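Long-range contact in GCN5-related N-acetyltransferase (Streptococcus suis, PDB 3G3S), which probably transfers an acetyl group from acetyl-coenzyme A to an amine of a substrate that is not established: residues A175-V189 with L208-D222. Numbering follows the deposited sequence.
With EDO (1,2-ethanediol), chain F.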
loop_
_atom_site.group_PDB
_atom_site.type_symbol
_atom_site.label_atom_id
_atom_site.label_comp_id
_atom_site.label_asym_id
_atom_site.label_seq_id
_atom_site.Cartn_x
_atom_site.Cartn_y
_atom_site.Cartn_z
ATOM N N ALA A 175 3.584 -25.527 4.837
ATOM C CA ALA A 175 3.031 -24.607 3.844
ATOM C C ALA A 175 3.063 -23.263 4.515
ATOM O O ALA A 175 2.485 -23.093 5.588
ATOM C CB ALA A 175 1.624 -24.970 3.463
ATOM N N SER A 176 3.756 -22.302 3.923
ATOM C CA SER A 176 3.941 -21.007 4.583
ATOM C C SER A 176 4.082 -19.865 3.597
ATOM O O SER A 176 4.117 -20.062 2.391
ATOM C CB SER A 176 5.178 -21.061 5.509
ATOM O OG SER A 176 5.393 -19.860 6.222
ATOM N N SER A 177 4.111 -18.658 4.136
ATOM C CA SER A 177 4.213 -17.488 3.331
ATOM C C SER A 177 5.667 -17.241 2.931
ATOM O O SER A 177 6.477 -16.917 3.781
ATOM C CB SER A 177 3.693 -16.289 4.106
ATOM O OG SER A 177 4.293 -16.229 5.374
ATOM N N TYR A 178 5.974 -17.418 1.651
ATOM C CA TYR A 178 7.302 -17.058 1.116
ATOM C C TYR A 178 7.466 -15.526 1.120
ATOM O O TYR A 178 8.592 -14.947 1.286
ATOM C CB TYR A 178 7.393 -17.565 -0.311
ATOM C CG TYR A 178 8.758 -17.368 -0.981
ATOM C CD1 TYR A 178 9.774 -18.330 -0.833
ATOM C CD2 TYR A 178 9.007 -16.281 -1.789
ATOM C CE1 TYR A 178 11.018 -18.170 -1.461
ATOM C CE2 TYR A 178 10.267 -16.110 -2.417
ATOM C CZ TYR A 178 11.253 -17.059 -2.251
ATOM O OH TYR A 178 12.475 -16.884 -2.880
ATOM N N ALA A 179 6.327 -14.875 0.897
ATOM C CA ALA A 179 6.166 -13.444 0.902
ATOM C C ALA A 179 4.705 -13.107 1.243
ATOM O O ALA A 179 3.790 -13.962 1.200
ATOM C CB ALA A 179 6.547 -12.853 -0.459
ATOM N N SER A 180 4.536 -11.836 1.561
ATOM C CA SER A 180 3.276 -11.199 1.939
ATOM C C SER A 180 3.118 -9.896 1.186
ATOM O O SER A 180 4.109 -9.172 0.963
ATOM C CB SER A 180 3.300 -10.824 3.424
ATOM O OG SER A 180 3.615 -11.908 4.229
ATOM N N TYR A 181 1.886 -9.574 0.827
ATOM C CA TYR A 181 1.578 -8.266 0.252
ATOM C C TYR A 181 0.332 -7.767 0.995
ATOM O O TYR A 181 -0.188 -8.466 1.846
ATOM C CB TYR A 181 1.428 -8.301 -1.261
ATOM C CG TYR A 181 0.269 -9.114 -1.770
ATOM C CD1 TYR A 181 0.343 -10.497 -1.814
ATOM C CD2 TYR A 181 -0.898 -8.500 -2.218
ATOM C CE1 TYR A 181 -0.736 -11.259 -2.274
ATOM C CE2 TYR A 181 -1.970 -9.257 -2.685
ATOM C CZ TYR A 181 -1.869 -10.636 -2.715
ATOM O OH TYR A 181 -2.930 -11.402 -3.179
ATOM N N SER A 182 -0.115 -6.569 0.670
ATOM C CA SER A 182 -1.217 -5.903 1.358
ATOM C C SER A 182 -2.452 -6.761 1.563
ATOM O O SER A 182 -3.067 -6.705 2.611
ATOM C CB SER A 182 -1.596 -4.636 0.577
ATOM O OG SER A 182 -1.843 -4.925 -0.796
ATOM N N ALA A 183 -2.771 -7.581 0.579
ATOM C CA ALA A 183 -3.989 -8.370 0.615
ATOM C C ALA A 183 -3.766 -9.892 0.608
ATOM O O ALA A 183 -4.719 -10.664 0.414
ATOM C CB ALA A 183 -4.848 -7.959 -0.568
ATOM N N GLY A 184 -2.543 -10.362 0.817
ATOM C CA GLY A 184 -2.357 -11.798 0.749
ATOM C C GLY A 184 -0.944 -12.236 0.954
ATOM O O GLY A 184 -0.133 -11.460 1.446
ATOM N N ILE A 185 -0.684 -13.494 0.594
ATOM C CA ILE A 185 0.648 -14.105 0.681
ATOM C C ILE A 185 0.944 -14.943 -0.584
ATOM O O ILE A 185 0.046 -15.270 -1.366
ATOM C CB ILE A 185 0.839 -15.016 1.929
ATOM C CG1 ILE A 185 -0.140 -16.212 1.878
ATOM C CG2 ILE A 185 0.702 -14.208 3.215
ATOM C CD1 ILE A 185 0.155 -17.348 2.859
ATOM N N GLU A 186 2.220 -15.254 -0.762
ATOM C CA GLU A 186 2.692 -16.105 -1.841
ATOM C C GLU A 186 3.118 -17.386 -1.163
ATOM O O GLU A 186 3.986 -17.372 -0.277
ATOM C CB GLU A 186 3.864 -15.457 -2.564
ATOM C CG GLU A 186 4.270 -16.181 -3.813
ATOM C CD GLU A 186 3.281 -15.994 -4.940
ATOM O OE1 GLU A 186 3.330 -14.955 -5.644
ATOM O OE2 GLU A 186 2.478 -16.907 -5.134
ATOM N N ILE A 187 2.495 -18.504 -1.548
ATOM C CA ILE A 187 2.711 -19.744 -0.859
ATOM C C ILE A 187 3.969 -20.496 -1.254
ATOM O O ILE A 187 4.392 -20.502 -2.406
ATOM C CB ILE A 187 1.472 -20.707 -1.035
ATOM C CG1 ILE A 187 0.279 -20.096 -0.369
ATOM C CG2 ILE A 187 1.795 -22.130 -0.485
ATOM C CD1 ILE A 187 -0.987 -21.004 -0.418
ATOM N N GLU A 188 4.574 -21.083 -0.229
ATOM C CA GLU A 188 5.723 -21.951 -0.335
ATOM C C GLU A 188 5.269 -23.218 0.346
ATOM O O GLU A 188 4.823 -23.146 1.484
ATOM C CB GLU A 188 6.868 -21.378 0.469
ATOM C CG GLU A 188 8.063 -22.298 0.690
ATOM C CD GLU A 188 8.922 -22.532 -0.546
ATOM O OE1 GLU A 188 8.768 -21.851 -1.572
ATOM O OE2 GLU A 188 9.788 -23.415 -0.459
ATOM N N VAL A 189 5.403 -24.348 -0.340
ATOM C CA VAL A 189 5.112 -25.641 0.232
ATOM C C VAL A 189 6.366 -26.501 0.095
ATOM O O VAL A 189 7.011 -26.523 -0.977
ATOM C CB VAL A 189 3.931 -26.333 -0.471
ATOM C CG1 VAL A 189 3.657 -27.649 0.189
ATOM C CG2 VAL A 189 2.689 -25.449 -0.428
ATOM N N LEU A 208 -3.375 -23.913 5.304
ATOM C CA LEU A 208 -2.896 -22.544 5.114
ATOM C C LEU A 208 -3.914 -21.699 4.335
ATOM O O LEU A 208 -4.211 -20.572 4.737
ATOM C CB LEU A 208 -1.545 -22.544 4.387
ATOM C CG LEU A 208 -0.925 -21.170 4.106
ATOM C CD1 LEU A 208 -0.798 -20.365 5.383
ATOM C CD2 LEU A 208 0.415 -21.306 3.396
ATOM N N ILE A 209 -4.427 -22.250 3.233
ATOM C CA ILE A 209 -5.429 -21.576 2.387
ATOM C C ILE A 209 -6.602 -21.207 3.280
ATOM O O ILE A 209 -7.008 -20.062 3.335
ATOM C CB ILE A 209 -5.878 -22.471 1.205
ATOM C CG1 ILE A 209 -4.728 -22.614 0.194
ATOM C CG2 ILE A 209 -7.170 -21.901 0.506
ATOM C CD1 ILE A 209 -4.897 -23.677 -0.889
ATOM N N LEU A 210 -7.121 -22.182 4.027
ATOM C CA LEU A 210 -8.239 -21.939 4.953
ATOM C C LEU A 210 -7.928 -20.852 5.987
ATOM O O LEU A 210 -8.777 -20.004 6.284
ATOM C CB LEU A 210 -8.643 -23.238 5.654
ATOM C CG LEU A 210 -9.406 -24.249 4.812
ATOM C CD1 LEU A 210 -9.487 -25.588 5.543
ATOM C CD2 LEU A 210 -10.818 -23.735 4.471
ATOM N N ALA A 211 -6.703 -20.866 6.512
ATOM C CA ALA A 211 -6.252 -19.846 7.450
ATOM C C ALA A 211 -6.259 -18.458 6.789
ATOM O O ALA A 211 -6.635 -17.450 7.417
ATOM C CB ALA A 211 -4.856 -20.179 7.962
ATOM N N CYS A 212 -5.811 -18.409 5.536
ATOM C CA CYS A 212 -5.789 -17.173 4.762
ATOM C C CYS A 212 -7.173 -16.628 4.528
ATOM O O CYS A 212 -7.461 -15.483 4.852
ATOM C CB CYS A 212 -5.116 -17.398 3.419
ATOM S SG CYS A 212 -3.309 -17.421 3.619
ATOM N N LEU A 213 -8.026 -17.470 3.968
ATOM C CA LEU A 213 -9.395 -17.088 3.689
ATOM C C LEU A 213 -10.087 -16.582 4.954
ATOM O O LEU A 213 -10.773 -15.561 4.935
ATOM C CB LEU A 213 -10.154 -18.256 3.066
ATOM C CG LEU A 213 -9.692 -18.775 1.691
ATOM C CD1 LEU A 213 -10.635 -19.861 1.269
ATOM C CD2 LEU A 213 -9.610 -17.708 0.589
ATOM N N ASP A 214 -9.859 -17.264 6.064
ATOM C CA ASP A 214 -10.413 -16.861 7.352
ATOM C C ASP A 214 -9.995 -15.445 7.756
ATOM O O ASP A 214 -10.749 -14.743 8.414
ATOM C CB ASP A 214 -9.948 -17.837 8.431
ATOM C CG ASP A 214 -10.493 -17.498 9.793
ATOM O OD1 ASP A 214 -11.726 -17.627 9.985
ATOM O OD2 ASP A 214 -9.679 -17.119 10.670
ATOM N N ARG A 215 -8.792 -15.029 7.378
ATOM C CA ARG A 215 -8.299 -13.692 7.715
ATOM C C ARG A 215 -8.510 -12.685 6.574
ATOM O O ARG A 215 -8.040 -11.560 6.655
ATOM C CB ARG A 215 -6.796 -13.750 8.035
ATOM C CG ARG A 215 -6.412 -14.537 9.244
ATOM C CD ARG A 215 -4.970 -14.971 9.138
ATOM N NE ARG A 215 -4.403 -15.529 10.376
ATOM C CZ ARG A 215 -4.667 -16.738 10.885
ATOM N NH1 ARG A 215 -5.551 -17.564 10.320
ATOM N NH2 ARG A 215 -4.055 -17.123 12.000
ATOM N N GLY A 216 -9.199 -13.082 5.512
ATOM C CA GLY A 216 -9.393 -12.202 4.361
ATOM C C GLY A 216 -8.179 -12.005 3.460
ATOM O O GLY A 216 -8.149 -11.075 2.665
ATOM N N LEU A 217 -7.200 -12.894 3.558
ATOM C CA LEU A 217 -5.995 -12.831 2.745
ATOM C C LEU A 217 -6.139 -13.729 1.531
ATOM O O LEU A 217 -6.766 -14.780 1.618
ATOM C CB LEU A 217 -4.797 -13.302 3.571
ATOM C CG LEU A 217 -4.552 -12.519 4.855
ATOM C CD1 LEU A 217 -3.478 -13.171 5.674
ATOM C CD2 LEU A 217 -4.206 -11.083 4.526
ATOM N N TYR A 218 -5.619 -13.307 0.383
ATOM C CA TYR A 218 -5.616 -14.172 -0.792
ATOM C C TYR A 218 -4.370 -15.042 -0.743
ATOM O O TYR A 218 -3.250 -14.506 -0.607
ATOM C CB TYR A 218 -5.629 -13.400 -2.105
ATOM C CG TYR A 218 -5.513 -14.327 -3.280
ATOM C CD1 TYR A 218 -6.568 -15.154 -3.626
ATOM C CD2 TYR A 218 -4.331 -14.433 -4.030
ATOM C CE1 TYR A 218 -6.477 -16.047 -4.675
ATOM C CE2 TYR A 218 -4.244 -15.325 -5.102
ATOM C CZ TYR A 218 -5.340 -16.133 -5.412
ATOM O OH TYR A 218 -5.290 -17.022 -6.451
ATOM N N PRO A 219 -4.535 -16.381 -0.764
ATOM C CA PRO A 219 -3.404 -17.298 -0.798
ATOM C C PRO A 219 -2.972 -17.569 -2.233
ATOM O O PRO A 219 -3.607 -18.314 -2.970
ATOM C CB PRO A 219 -3.962 -18.556 -0.135
ATOM C CG PRO A 219 -5.425 -18.518 -0.447
ATOM C CD PRO A 219 -5.822 -17.110 -0.683
ATOM N N SER A 220 -1.889 -16.924 -2.655
ATOM C CA SER A 220 -1.400 -17.106 -4.034
ATOM C C SER A 220 -0.538 -18.330 -4.246
ATOM O O SER A 220 0.258 -18.700 -3.360
ATOM C CB SER A 220 -0.532 -15.898 -4.438
ATOM O OG SER A 220 0.050 -16.096 -5.700
ATOM N N TRP A 221 -0.639 -18.919 -5.432
ATOM C CA TRP A 221 0.209 -20.049 -5.827
ATOM C C TRP A 221 0.897 -19.756 -7.163
ATOM O O TRP A 221 0.251 -19.370 -8.146
ATOM C CB TRP A 221 -0.613 -21.319 -5.973
ATOM C CG TRP A 221 0.162 -22.593 -5.987
ATOM C CD1 TRP A 221 0.924 -23.091 -7.005
ATOM C CD2 TRP A 221 0.184 -23.578 -4.963
ATOM N NE1 TRP A 221 1.440 -24.311 -6.671
ATOM C CE2 TRP A 221 1.005 -24.648 -5.423
ATOM C CE3 TRP A 221 -0.392 -23.666 -3.690
ATOM C CZ2 TRP A 221 1.280 -25.768 -4.647
ATOM C CZ3 TRP A 221 -0.123 -24.802 -2.916
ATOM C CH2 TRP A 221 0.706 -25.834 -3.406
ATOM N N ASP A 222 2.211 -19.936 -7.198
ATOM C CA ASP A 222 2.969 -19.788 -8.417
ATOM C C ASP A 222 3.827 -21.062 -8.445
ATOM O O ASP A 222 4.718 -21.248 -7.629
ATOM C CB ASP A 222 3.788 -18.512 -8.399
ATOM C CG ASP A 222 4.248 -18.088 -9.750
ATOM O OD1 ASP A 222 3.420 -17.744 -10.611
ATOM O OD2 ASP A 222 5.497 -17.983 -9.917
HETATM C C1 EDO F . 7.771 -18.986 -3.771
HETATM O O1 EDO F . 7.801 -20.418 -3.807
HETATM C C2 EDO F . 7.190 -18.414 -5.055
HETATM O O2 EDO F . 6.362 -19.384 -5.708
HETATM O O HOH W 1 -7.242 -10.300 -0.297
HETATM O O HOH W 2 3.560 -19.652 -4.751
HETATM O O HOH W 3 1.812 -14.899 -7.736
#
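The beta-alpha-beta unit formed by strand 184-191, helix 200-214 and strand 218-223 lays its two strands parallel, so that Ile185 sits between Tyr218 and Ser220: its N donates to Tyr218 O (3.0 Å), and its O accepts from Ser220 N. Tyr218 N to Ala183 O and Ile187 N to Ser220 O extend the pairing at either end. On the face carrying Glu186 and Ser220, Ser220 OG donates to Glu186 OE2 at 2.6 Å, meeting the carboxylate from 38° above its plane. A bend at chi2 (73°) brings the acid back over the neighbouring strand, where a water lies close to both Glu186 OE1 and Ser220 OG; Lys104 is a further partner of that hydroxyl.

Helix 200-214 covers the face carrying Ile185 and Pro219; its segment 208-214 runs nearly antiparallel to strand 184-189, with the axes 9.8 Å apart. Ile185 and Leu208 reach tip to tip, while Ile185 CD1 also lies 3.5 Å from Cys212 SG. Leu208 CD2 lies 4.0 Å from Ile187 CG1; it also packs against Ala175, spanning two adjacent strands. A Schellman motif with Gly216 at positive phi ends the helix and returns the chain to the sheet. Such a crossover belongs to the GNAT fold. Farther along, Val189 CG2 approaches Trp221 CH2 at 3.6 Å, the side chains crossing at about a right angle; helix 226-235 also packs against this indole.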